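Long-range contacts in pentalenene synthase (Streptomyces chartreusis NRRL 3882, PDB 6Q4S), which probably converts farnesyl diphosphate to the bicyclic sesquiterpenol 7-epi-alpha-eudesmol in a magnesium-dependent 1,10-cyclization: residues Arg210-Leu214 / Glu269-Gln274; Arg141-Trp146 / His185-Glu191; Gln201-Val207 / Met280-Leu286. All blocks are in the same frame, centred on the assembly; numbering follows the deposited sequence.

The three contacts join neighbouring helices of the all-helical terpene synthase fold. Interactions 1 and 3 both pair helix 206-228 with helix 252-284, interaction 3 at the start of the first and the end of the second, where it also takes in helix 200-203; their centres are about 14 Å apart. Interaction 2 is the deepest, its centre about 9 Å from that of the chain, and ties helix 136-161 to helix 183-194. Arg212 connects it to interaction 1, whose centre is about 17 Å away: Arg212 NH2 lies 2.8 Å from Asp188 OD1 in a salt bridge. Interaction 2 also comes nearest the probable active site, with the side chain of His185 about 10 Å from that of Arg177, which probably binds the substrate.

Interaction 1. Residues Arg210-Leu214 / Glu269-Gln274; sequences RMRDL and EYLELQ
Met211 crosses the side chain of Tyr270 at about a right angle, its CE against Tyr270 CE1 at 3.6 Å, in a nearly antiparallel packing of two helices of the terpene synthase fold. The axes of the short segments 210-214 and 269-274 approach to 9.5 Å, with 153° between their directions. Met211 CG passes 3.6 Å from Leu273 CB, the two chains running in opposite directions. The slim, flexible methionine suits this place because its chain, extended as far as the sulfur, turns at chi3 (69°) and brings CE against both the tyrosine ring and the CG of Gln274. Beyond the contact, Tyr270 packs on Val298 and Ile301 of helix 288-313. Leu214 fills the middle with its branched end: CD1 is 3.7 Å from Leu273 CD1, and CD2 rests over the rim of one face of the Arg210 guanidinium.

At the partly exposed margin a salt bridge finishes the interface. Arg210 first covers Leu273 CD1 with its CG, 3.4 Å away, so that its aliphatic part serves the apolar layer before its charged end reaches Glu269. The grip is side-on: NE bonds to OE2 of Glu269 at 2.9 Å, and NH2 to OE1 at 2.8 Å. Glu269 OE2 lies in the guanidinium plane, yet NE of Arg210 approaches that oxygen from above the carboxylate plane, 41° out of it.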
# COMPACT_ATOMS: atom_id res chain seq x y z
N ARG A 210 1.47 6.39 17.57
CA ARG A 210 0.64 5.99 18.70
C ARG A 210 -0.68 6.75 18.82
O ARG A 210 -1.71 6.18 19.19
CB ARG A 210 1.52 6.10 19.98
CG ARG A 210 0.85 5.67 21.24
CD ARG A 210 0.60 4.21 21.26
NE ARG A 210 0.10 3.81 22.57
CZ ARG A 210 -0.50 2.65 22.82
NH1 ARG A 210 -0.69 1.71 21.87
NH2 ARG A 210 -0.92 2.42 24.03
N MET A 211 -0.69 8.05 18.54
CA MET A 211 -1.91 8.81 18.56
C MET A 211 -2.99 8.28 17.61
O MET A 211 -4.15 8.24 17.96
CB MET A 211 -1.66 10.28 18.27
CG MET A 211 -1.02 10.98 19.45
SD MET A 211 -0.46 12.66 19.10
CE MET A 211 -1.93 13.63 18.84
N ARG A 212 -2.58 7.88 16.40
CA ARG A 212 -3.48 7.31 15.42
C ARG A 212 -4.05 5.98 15.92
O ARG A 212 -5.26 5.71 15.77
CB ARG A 212 -2.73 7.13 14.08
CG ARG A 212 -2.37 8.46 13.41
CD ARG A 212 -1.25 8.37 12.36
NE ARG A 212 -1.54 7.51 11.20
CZ ARG A 212 -2.21 7.86 10.10
NH1 ARG A 212 -2.72 9.07 9.95
NH2 ARG A 212 -2.34 6.98 9.10
N ASP A 213 -3.19 5.15 16.48
CA ASP A 213 -3.64 3.89 17.08
C ASP A 213 -4.62 4.09 18.22
O ASP A 213 -5.66 3.42 18.25
CB ASP A 213 -2.48 3.09 17.59
CG ASP A 213 -1.68 2.42 16.50
OD1 ASP A 213 -2.14 2.20 15.34
OD2 ASP A 213 -0.57 2.03 16.86
N LEU A 214 -4.34 5.02 19.12
CA LEU A 214 -5.33 5.31 20.21
C LEU A 214 -6.63 5.93 19.74
O LEU A 214 -7.71 5.64 20.26
CB LEU A 214 -4.71 6.21 21.27
CG LEU A 214 -3.53 5.61 22.01
CD1 LEU A 214 -2.74 6.68 22.70
CD2 LEU A 214 -3.96 4.56 23.06
N GLU A 269 -4.73 8.47 27.45
CA GLU A 269 -3.39 8.32 26.94
C GLU A 269 -3.23 9.21 25.63
O GLU A 269 -2.18 9.81 25.42
CB GLU A 269 -3.01 6.87 26.66
CG GLU A 269 -1.53 6.73 26.25
CD GLU A 269 -1.10 5.34 25.74
OE1 GLU A 269 -1.85 4.35 25.89
OE2 GLU A 269 0.01 5.22 25.15
N TYR A 270 -4.26 9.21 24.79
CA TYR A 270 -4.35 10.08 23.60
C TYR A 270 -4.12 11.56 23.99
O TYR A 270 -3.22 12.25 23.43
CB TYR A 270 -5.68 9.93 22.79
CG TYR A 270 -5.76 11.00 21.69
CD1 TYR A 270 -5.02 10.88 20.50
CD2 TYR A 270 -6.47 12.16 21.90
CE1 TYR A 270 -5.03 11.87 19.54
CE2 TYR A 270 -6.48 13.18 20.96
CZ TYR A 270 -5.76 13.05 19.78
OH TYR A 270 -5.78 14.08 18.85
N LEU A 271 -4.88 12.02 24.99
CA LEU A 271 -4.71 13.38 25.50
C LEU A 271 -3.31 13.69 26.04
O LEU A 271 -2.81 14.81 25.82
CB LEU A 271 -5.79 13.71 26.51
CG LEU A 271 -7.19 13.69 25.94
CD1 LEU A 271 -8.24 13.86 27.05
CD2 LEU A 271 -7.39 14.75 24.84
N GLU A 272 -2.66 12.73 26.71
CA GLU A 272 -1.24 12.91 27.16
C GLU A 272 -0.28 13.07 25.97
O GLU A 272 0.70 13.83 26.03
CB GLU A 272 -0.73 11.73 28.00
CG GLU A 272 -1.31 11.58 29.41
CD GLU A 272 -1.18 10.16 30.05
OE1 GLU A 272 -0.44 9.26 29.55
OE2 GLU A 272 -1.83 9.94 31.11
N LEU A 273 -0.50 12.30 24.91
CA LEU A 273 0.41 12.40 23.75
C LEU A 273 0.12 13.72 23.03
O LEU A 273 1.04 14.40 22.56
CB LEU A 273 0.28 11.17 22.84
CG LEU A 273 0.79 9.89 23.46
CD1 LEU A 273 0.38 8.69 22.65
CD2 LEU A 273 2.29 9.95 23.56
N GLN A 274 -1.13 14.12 22.96
CA GLN A 274 -1.43 15.45 22.43
C GLN A 274 -0.59 16.59 23.07
O GLN A 274 -0.10 17.47 22.37
CB GLN A 274 -2.89 15.79 22.59
CG GLN A 274 -3.67 15.90 21.33
CD GLN A 274 -5.06 16.43 21.53
OE1 GLN A 274 -5.39 17.07 22.56
NE2 GLN A 274 -5.87 16.26 20.51

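Interaction 2. Residues Arg141-Trp146 / His185-Glu191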
# COMPACT_ATOMS: atom_id res chain seq x y z
N ARG A 141 0.77 6.32 1.74
CA ARG A 141 0.25 6.22 3.08
C ARG A 141 -1.25 5.86 3.09
O ARG A 141 -1.64 4.93 3.80
CB ARG A 141 0.56 7.49 3.88
CG ARG A 141 -0.20 7.61 5.19
CD ARG A 141 0.55 8.41 6.25
NE ARG A 141 0.88 9.76 5.82
CZ ARG A 141 0.05 10.80 5.74
NH1 ARG A 141 0.52 12.00 5.28
NH2 ARG A 141 -1.24 10.69 6.04
N PHE A 142 -2.06 6.59 2.32
CA PHE A 142 -3.50 6.32 2.20
C PHE A 142 -3.73 4.89 1.71
O PHE A 142 -4.56 4.12 2.25
CB PHE A 142 -4.24 7.30 1.29
CG PHE A 142 -5.72 6.98 1.18
CD1 PHE A 142 -6.19 6.05 0.27
CD2 PHE A 142 -6.61 7.57 2.01
CE1 PHE A 142 -7.53 5.68 0.24
CE2 PHE A 142 -7.96 7.26 1.97
CZ PHE A 142 -8.44 6.31 1.08
N ALA A 143 -3.00 4.52 0.69
CA ALA A 143 -3.21 3.26 0.05
C ALA A 143 -2.95 2.10 1.02
O ALA A 143 -3.66 1.10 1.06
CB ALA A 143 -2.33 3.12 -1.18
N ALA A 144 -1.91 2.22 1.81
CA ALA A 144 -1.66 1.12 2.75
C ALA A 144 -2.69 1.16 3.88
O ALA A 144 -3.16 0.14 4.27
CB ALA A 144 -0.25 1.23 3.30
N SER A 145 -3.04 2.33 4.42
CA SER A 145 -4.06 2.42 5.47
C SER A 145 -5.41 1.77 5.04
O SER A 145 -5.98 0.92 5.74
CB SER A 145 -4.30 3.88 5.90
OG SER A 145 -3.20 4.49 6.54
N TRP A 146 -5.88 2.16 3.87
CA TRP A 146 -7.12 1.67 3.26
C TRP A 146 -7.04 0.15 3.01
O TRP A 146 -7.98 -0.59 3.29
CB TRP A 146 -7.28 2.37 1.92
CG TRP A 146 -8.44 1.98 1.03
CD1 TRP A 146 -8.33 1.40 -0.20
CD2 TRP A 146 -9.83 2.25 1.21
NE1 TRP A 146 -9.55 1.24 -0.75
CE2 TRP A 146 -10.49 1.74 0.07
CE3 TRP A 146 -10.60 2.82 2.23
CZ2 TRP A 146 -11.88 1.81 -0.10
CZ3 TRP A 146 -11.99 2.92 2.04
CH2 TRP A 146 -12.60 2.37 0.90
N HIS A 185 -6.99 5.47 7.68
CA HIS A 185 -7.21 6.06 6.33
C HIS A 185 -8.19 7.24 6.46
O HIS A 185 -8.12 8.24 5.65
CB HIS A 185 -7.71 5.05 5.29
CG HIS A 185 -9.03 4.44 5.59
ND1 HIS A 185 -10.23 5.09 5.37
CD2 HIS A 185 -9.36 3.19 5.99
CE1 HIS A 185 -11.23 4.30 5.70
NE2 HIS A 185 -10.72 3.13 6.05
N SER A 186 -9.10 7.13 7.44
CA SER A 186 -10.07 8.24 7.72
C SER A 186 -9.36 9.52 8.11
O SER A 186 -9.75 10.62 7.62
CB SER A 186 -11.15 7.81 8.70
OG SER A 186 -11.77 6.62 8.25
N ILE A 187 -8.34 9.41 8.96
CA ILE A 187 -7.49 10.52 9.38
C ILE A 187 -6.66 11.02 8.23
O ILE A 187 -6.59 12.25 7.97
CB ILE A 187 -6.59 10.15 10.56
CG1 ILE A 187 -7.44 9.99 11.83
CG2 ILE A 187 -5.54 11.24 10.82
CD1 ILE A 187 -6.80 9.07 12.87
N ASP A 188 -6.09 10.09 7.45
CA ASP A 188 -5.30 10.47 6.27
C ASP A 188 -6.12 11.39 5.35
O ASP A 188 -5.59 12.33 4.81
CB ASP A 188 -4.88 9.25 5.46
CG ASP A 188 -3.90 8.33 6.19
OD1 ASP A 188 -3.15 8.75 7.08
OD2 ASP A 188 -3.84 7.16 5.80
N ALA A 189 -7.41 11.13 5.18
CA ALA A 189 -8.15 11.91 4.25
C ALA A 189 -8.35 13.35 4.75
O ALA A 189 -8.84 14.18 3.98
CB ALA A 189 -9.50 11.29 3.97
N GLY A 190 -8.10 13.62 6.04
CA GLY A 190 -8.24 14.96 6.54
C GLY A 190 -7.32 15.95 5.81
O GLY A 190 -7.67 17.13 5.60
N GLU A 191 -6.16 15.46 5.43
CA GLU A 191 -5.15 16.25 4.72
C GLU A 191 -5.73 16.59 3.31
O GLU A 191 -5.70 17.74 2.89
CB GLU A 191 -3.86 15.43 4.59
CG GLU A 191 -3.04 15.36 5.84
CD GLU A 191 -2.08 14.18 5.87
OE1 GLU A 191 -0.87 14.31 5.55
OE2 GLU A 191 -2.56 13.09 6.18
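Arg141 reaches from helix 136-161 to two acids of helix 183-194. Its CB points toward the opposite helix; CG passes 3.7 Å from Asp188 OD1, and CD skirts the same oxygen. With the chain bent at chi3 (58°), the guanidinium turns its outer edge to Glu191. There NH1 bonds to Glu191 OE1 and NH2 to Glu191 OE2, each at 2.7 Å. The pairing is end-on, with the two flat groups only 4° from coplanar and each oxygen using its syn lone pair. NH2 also gives a bond to Asp188 OD1 at 2.9 Å; this oxygen lies in the guanidinium plane, although the nitrogen stands well above the carboxylate plane of Asp188. Arginine suits the position because one planar cation can serve both acids.

The other oxygen of Asp188, OD2, is 2.8 Å from Ser145 OG, a small side chain where the helices run close, the axes of the two segments 9.0 Å apart and nearly antiparallel. One turn back along helix 183-194, His185 receives the edge of Trp146 in a T-shaped stack: Trp146 CE3 stands over the centre of the imidazole, with the planes at 82°. The indole NE1 is held elsewhere, by the carbonyl of Leu101, and CE2 of Phe142 touches His185 CB.

Glu191 OE1 also accepts from the backbone N of Val198. With Arg212 as the second cation at Asp188, two acids face two arginines inside the fold, a balance likely to favour ionised carboxylates and to offset the cost of burying their charge.

Interaction 3. Residues Gln201-Val207 / Met280-Leu286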
# COMPACT_ATOMS: atom_id res chain seq x y z
N GLN A 201 8.30 13.18 8.44
CA GLN A 201 9.07 12.80 9.65
C GLN A 201 8.22 12.89 10.94
O GLN A 201 8.51 12.17 11.88
CB GLN A 201 10.40 13.59 9.77
CG GLN A 201 10.24 15.09 10.00
CD GLN A 201 10.11 15.91 8.72
OE1 GLN A 201 9.26 15.66 7.86
NE2 GLN A 201 10.92 16.92 8.61
N ALA A 202 7.20 13.75 10.98
CA ALA A 202 6.21 13.74 12.06
C ALA A 202 5.21 12.54 12.00
O ALA A 202 4.91 11.89 13.04
CB ALA A 202 5.48 15.06 12.15
N MET A 203 4.74 12.20 10.80
CA MET A 203 3.84 11.05 10.62
C MET A 203 4.44 9.72 11.09
O MET A 203 3.74 8.91 11.65
CB MET A 203 3.35 10.87 9.13
CG MET A 203 2.17 11.76 8.76
SD MET A 203 0.58 11.51 9.61
CE MET A 203 0.76 9.84 9.70
N GLY A 204 5.72 9.53 10.85
CA GLY A 204 6.49 8.36 11.32
C GLY A 204 7.13 8.48 12.71
O GLY A 204 7.81 7.58 13.15
N HIS A 205 6.93 9.59 13.39
CA HIS A 205 7.41 9.73 14.77
C HIS A 205 6.55 8.87 15.74
O HIS A 205 5.35 8.72 15.54
CB HIS A 205 7.38 11.19 15.15
CG HIS A 205 8.08 11.50 16.43
ND1 HIS A 205 7.48 11.31 17.66
CD2 HIS A 205 9.33 11.96 16.68
CE1 HIS A 205 8.32 11.66 18.61
NE2 HIS A 205 9.46 12.04 18.05
N PRO A 206 7.17 8.30 16.78
CA PRO A 206 6.41 7.42 17.70
C PRO A 206 5.18 8.04 18.37
O PRO A 206 4.21 7.35 18.63
CB PRO A 206 7.43 7.01 18.76
CG PRO A 206 8.77 7.20 18.15
CD PRO A 206 8.63 8.23 17.04
N VAL A 207 5.24 9.31 18.68
CA VAL A 207 4.10 9.99 19.21
C VAL A 207 2.89 10.01 18.29
O VAL A 207 1.76 9.72 18.71
CB VAL A 207 4.46 11.44 19.64
CG1 VAL A 207 3.24 12.22 20.07
CG2 VAL A 207 5.47 11.46 20.78
N MET A 280 7.67 16.99 20.38
CA MET A 280 7.98 16.18 19.21
C MET A 280 8.52 17.10 18.09
O MET A 280 9.52 16.79 17.47
CB MET A 280 6.74 15.39 18.71
CG MET A 280 6.88 14.79 17.30
SD MET A 280 5.33 14.06 16.74
CE MET A 280 4.55 15.50 16.09
N CYS A 281 7.84 18.23 17.88
CA CYS A 281 8.22 19.18 16.88
C CYS A 281 9.60 19.75 17.14
O CYS A 281 10.36 19.93 16.19
CB CYS A 281 7.21 20.30 16.76
SG CYS A 281 5.59 19.79 16.13
N ASP A 282 9.92 19.99 18.41
CA ASP A 282 11.28 20.41 18.84
C ASP A 282 12.34 19.34 18.54
O ASP A 282 13.37 19.63 17.96
CB ASP A 282 11.32 20.75 20.36
CG ASP A 282 10.43 21.93 20.76
OD1 ASP A 282 9.98 22.72 19.90
OD2 ASP A 282 10.15 22.10 21.95
N GLU A 283 12.09 18.11 18.95
CA GLU A 283 13.03 16.98 18.70
C GLU A 283 13.28 16.73 17.19
O GLU A 283 14.39 16.38 16.78
CB GLU A 283 12.44 15.76 19.39
CG GLU A 283 12.99 14.35 19.17
CD GLU A 283 12.10 13.31 19.92
OE1 GLU A 283 11.17 13.72 20.67
OE2 GLU A 283 12.32 12.09 19.75
N LEU A 284 12.25 16.95 16.37
CA LEU A 284 12.35 16.92 14.90
C LEU A 284 12.93 18.20 14.27
O LEU A 284 13.25 18.17 13.11
CB LEU A 284 10.95 16.67 14.27
CG LEU A 284 10.40 15.27 14.56
CD1 LEU A 284 8.95 15.15 14.15
CD2 LEU A 284 11.29 14.21 13.94
N ARG A 285 13.03 19.30 15.03
CA ARG A 285 13.54 20.61 14.54
C ARG A 285 12.65 21.22 13.47
O ARG A 285 13.11 21.78 12.47
CB ARG A 285 14.98 20.53 14.02
CG ARG A 285 15.95 19.80 14.91
CD ARG A 285 17.32 19.82 14.26
NE ARG A 285 17.91 18.48 14.09
CZ ARG A 285 17.62 17.62 13.11
NH1 ARG A 285 16.73 17.88 12.16
NH2 ARG A 285 18.25 16.44 13.08
N LEU A 286 11.35 21.12 13.64
CA LEU A 286 10.47 21.65 12.62
C LEU A 286 10.43 23.17 12.70
O LEU A 286 10.43 23.73 13.78
CB LEU A 286 9.05 21.06 12.74
CG LEU A 286 8.91 19.54 12.80
CD1 LEU A 286 7.43 19.23 12.82
CD2 LEU A 286 9.62 18.85 11.64
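His205 and Met280, the residues with the most surface buried here, pass each other in opposite directions, the thioether chain lying over the imidazole. Met280 CG sits 3.5 Å from the His205 ring centroid and only 8° off its normal, a CH-pi contact, and SD follows obliquely at 4.0 Å from that centroid. With CG of Met280 anti to its backbone nitrogen (chi1 166°), the chain runs out over the ring, and its bend at chi3 brings CE to Ala202 CB, 4.1 Å away. Pro206 CD lies near the rim of the opposite face.

Histidine suits this turn between helices 200-203 and 206-228 because its two ring nitrogens do two jobs. As N-cap of helix 206-228, it accepts the Val207 backbone N-H at ND1, 3.2 Å away; NE2 gives a weak bond to Glu283 OE2. With an alanine here, the Val207 N-H is likely to lose its cap and Met280 the flat surface it covers.

Leu284 comes third, its CD1 3.7 Å from Ala202 CA near the last turn of helix 252-284. That helix ends in a Schellman motif at Arg285, which salt-bridges Asp287 of the second subunit. Val294 of helix 288-313 adds to the apolar layer behind Ala202, Met280 and Leu286. Since ND1 accepts and NE2 donates, the bonds are consistent with a neutral imidazole carrying its proton on NE2; a second proton, on ND1, would probably cost the cap.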